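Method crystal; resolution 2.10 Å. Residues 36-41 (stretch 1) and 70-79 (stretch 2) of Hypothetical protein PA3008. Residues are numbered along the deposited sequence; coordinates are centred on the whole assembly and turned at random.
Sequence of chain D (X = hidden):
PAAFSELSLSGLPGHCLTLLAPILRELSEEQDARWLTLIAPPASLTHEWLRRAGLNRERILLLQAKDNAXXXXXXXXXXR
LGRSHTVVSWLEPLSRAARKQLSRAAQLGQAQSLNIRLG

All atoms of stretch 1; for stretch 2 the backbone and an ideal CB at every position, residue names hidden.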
# COMPACT_ATOMS: atom_id res chain seq x y z
N LEU D 36 5.80 7.22 -12.86
CA LEU D 36 5.25 7.92 -11.73
C LEU D 36 6.30 9.03 -11.71
O LEU D 36 7.48 8.76 -11.49
CB LEU D 36 5.35 7.11 -10.43
CG LEU D 36 5.18 8.01 -9.19
CD1 LEU D 36 3.87 8.78 -9.29
CD2 LEU D 36 5.23 7.19 -7.91
N THR D 37 5.90 10.26 -11.99
CA THR D 37 6.87 11.34 -11.98
C THR D 37 6.65 12.26 -10.81
O THR D 37 5.55 12.77 -10.60
CB THR D 37 6.82 12.16 -13.29
OG1 THR D 37 7.17 11.30 -14.38
CG2 THR D 37 7.79 13.33 -13.24
N LEU D 38 7.72 12.45 -10.03
CA LEU D 38 7.69 13.31 -8.86
C LEU D 38 8.44 14.58 -9.25
O LEU D 38 9.58 14.52 -9.73
CB LEU D 38 8.40 12.63 -7.69
CG LEU D 38 7.99 11.19 -7.34
CD1 LEU D 38 8.76 10.74 -6.09
CD2 LEU D 38 6.48 11.12 -7.08
N ILE D 39 7.82 15.74 -9.06
CA ILE D 39 8.48 16.99 -9.43
C ILE D 39 8.84 17.90 -8.28
O ILE D 39 7.98 18.40 -7.55
CB ILE D 39 7.63 17.75 -10.46
CG1 ILE D 39 7.57 16.92 -11.75
CG2 ILE D 39 8.21 19.14 -10.70
CD1 ILE D 39 6.95 17.61 -12.92
N ALA D 40 10.15 18.12 -8.13
CA ALA D 40 10.69 18.97 -7.09
C ALA D 40 10.12 18.69 -5.70
O ALA D 40 9.60 19.58 -5.04
CB ALA D 40 10.47 20.44 -7.45
N PRO D 41 10.20 17.42 -5.25
CA PRO D 41 9.67 17.09 -3.93
C PRO D 41 10.58 17.72 -2.87
O PRO D 41 11.71 18.08 -3.17
CB PRO D 41 9.74 15.57 -3.91
CG PRO D 41 10.97 15.30 -4.73
CD PRO D 41 10.77 16.23 -5.90
N UNK D 70 9.11 27.29 -11.54
CA UNK D 70 9.75 26.32 -12.43
C UNK D 70 9.12 24.94 -12.25
O UNK D 70 8.91 24.21 -13.22
CB UNK D 70 11.26 26.26 -12.16
N UNK D 71 8.82 24.58 -11.01
CA UNK D 71 8.20 23.29 -10.73
C UNK D 71 6.82 23.23 -11.37
O UNK D 71 6.41 22.18 -11.87
CB UNK D 71 8.10 23.05 -9.22
N UNK D 72 6.11 24.35 -11.37
CA UNK D 72 4.77 24.42 -11.95
C UNK D 72 4.84 24.20 -13.46
O UNK D 72 4.04 23.44 -14.02
CB UNK D 72 4.11 25.77 -11.64
N UNK D 73 5.78 24.86 -14.12
CA UNK D 73 5.93 24.71 -15.56
C UNK D 73 6.40 23.29 -15.88
O UNK D 73 5.93 22.67 -16.82
CB UNK D 73 6.91 25.74 -16.11
N UNK D 74 7.34 22.78 -15.07
CA UNK D 74 7.84 21.43 -15.30
C UNK D 74 6.73 20.41 -15.09
O UNK D 74 6.64 19.43 -15.82
CB UNK D 74 9.02 21.13 -14.38
N UNK D 75 5.87 20.64 -14.09
CA UNK D 75 4.76 19.72 -13.81
C UNK D 75 3.79 19.64 -14.99
O UNK D 75 3.42 18.55 -15.42
CB UNK D 75 4.01 20.16 -12.55
N UNK D 76 3.39 20.79 -15.51
CA UNK D 76 2.46 20.82 -16.63
C UNK D 76 3.06 20.15 -17.86
O UNK D 76 2.37 19.45 -18.60
CB UNK D 76 2.06 22.26 -16.95
N UNK D 77 4.36 20.36 -18.05
CA UNK D 77 5.05 19.78 -19.19
C UNK D 77 5.07 18.26 -19.13
O UNK D 77 4.73 17.59 -20.11
CB UNK D 77 6.48 20.32 -19.27
N UNK D 78 5.45 17.71 -17.98
CA UNK D 78 5.50 16.26 -17.80
C UNK D 78 4.11 15.65 -17.97
O UNK D 78 3.97 14.53 -18.47
CB UNK D 78 6.07 15.91 -16.42
N UNK D 79 3.08 16.37 -17.54
CA UNK D 79 1.70 15.89 -17.68
C UNK D 79 1.35 15.92 -19.16
O UNK D 79 0.87 14.94 -19.73
CB UNK D 79 0.72 16.74 -16.86

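Stretch 2 is a regular helix running nearly antiparallel to the strand of Leu 36 to Ile 39, the angle between their directions being 167°. Because strand side chains alternate, Thr 37 and Ile 39 point toward the helix while Leu 36 and Leu 38 do not reach it. What stretch 1 offers is therefore mostly the branched, apolar side chain of Ile 39, flanked by the methyl groups of Thr 37 and Ala 40.

At position 70 the ideal CB has nothing of stretch 1 within 5.5 Å, so many helix-compatible residues would do; it is Ala 70.

Position 71 is tighter. Its CB points sideways, yet the ideal atom already lies 3.9 Å from Ala 40 CB and 4.2 Å from Ile 39 CG2. Little more than a methyl is needed to make contact, and a small residue such as alanine or serine suits. Ala 71 is found, its CB packing 4.0 Å from Ala 40 CB.

Positions 72 and 73 do not contact stretch 1; CA-to-CB at 72 points away. The strand sets no preference, and they are Leu 72 and Ala 73.

Position 74 points toward the strand, with its ideal CB 4.3 Å from Ile 39 CG2. An apolar chain of moderate length could extend along the isoleucine; leucine or methionine would be reasonable. Leu 74 brings CD2 to 3.8 Å from Ile 39 CD1, with chi1 at -148°, between the usual wells.

Position 75 is where the backbone comes closest: Ile 39 CD1 is 3.2 Å from its CA and 3.9 Å from its ideal CB. The approach is tight, which favours a compact side chain: alanine, serine or cysteine. Ser 75, with chi1 m, turns its hydroxyl back along the helix, and OG donates a hydrogen bond to Ala 71 O at 2.7 Å. Satisfying the polar group in this way lets OG sit 3.6 Å from Ile 39 CG2.

Positions 76 and 77 have no contact with stretch 1. CA-to-CB points away at 76 and sideways at 77; they are Cys 76 and Glu 77, the latter leading its carboxylate away.

Position 78 faces the strand again, its ideal CB 4.0 Å from Ile 39 CD1 and 4.4 Å from Thr 37 CG2. A methyl already meets both, which favours a small apolar residue. Ala 78 supplies it.

Position 79 points sideways, out of contact with stretch 1; it is Leu 79.

Stretch 2, residues 70-79: AALALSCEAL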
# COMPACT_ATOMS: atom_id res chain seq x y z
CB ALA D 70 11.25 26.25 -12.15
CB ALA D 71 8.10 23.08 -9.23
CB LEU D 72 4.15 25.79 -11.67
CG LEU D 72 2.62 25.93 -11.66
CD1 LEU D 72 2.27 27.39 -11.91
CD2 LEU D 72 1.98 25.06 -12.72
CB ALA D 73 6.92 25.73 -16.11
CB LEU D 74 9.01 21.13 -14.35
CG LEU D 74 10.09 20.19 -14.90
CD1 LEU D 74 11.05 19.80 -13.78
CD2 LEU D 74 9.46 18.94 -15.50
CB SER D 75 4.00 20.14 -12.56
OG SER D 75 4.82 20.10 -11.40
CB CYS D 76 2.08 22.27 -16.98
SG CYS D 76 1.23 23.16 -15.66
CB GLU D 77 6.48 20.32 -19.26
CG GLU D 77 7.08 20.27 -20.64
CD GLU D 77 6.25 21.03 -21.66
OE1 GLU D 77 6.07 22.25 -21.48
OE2 GLU D 77 5.77 20.40 -22.63
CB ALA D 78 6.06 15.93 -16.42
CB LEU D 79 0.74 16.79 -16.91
CG LEU D 79 0.74 16.68 -15.39
CD1 LEU D 79 0.21 17.95 -14.77
CD2 LEU D 79 -0.09 15.48 -14.98
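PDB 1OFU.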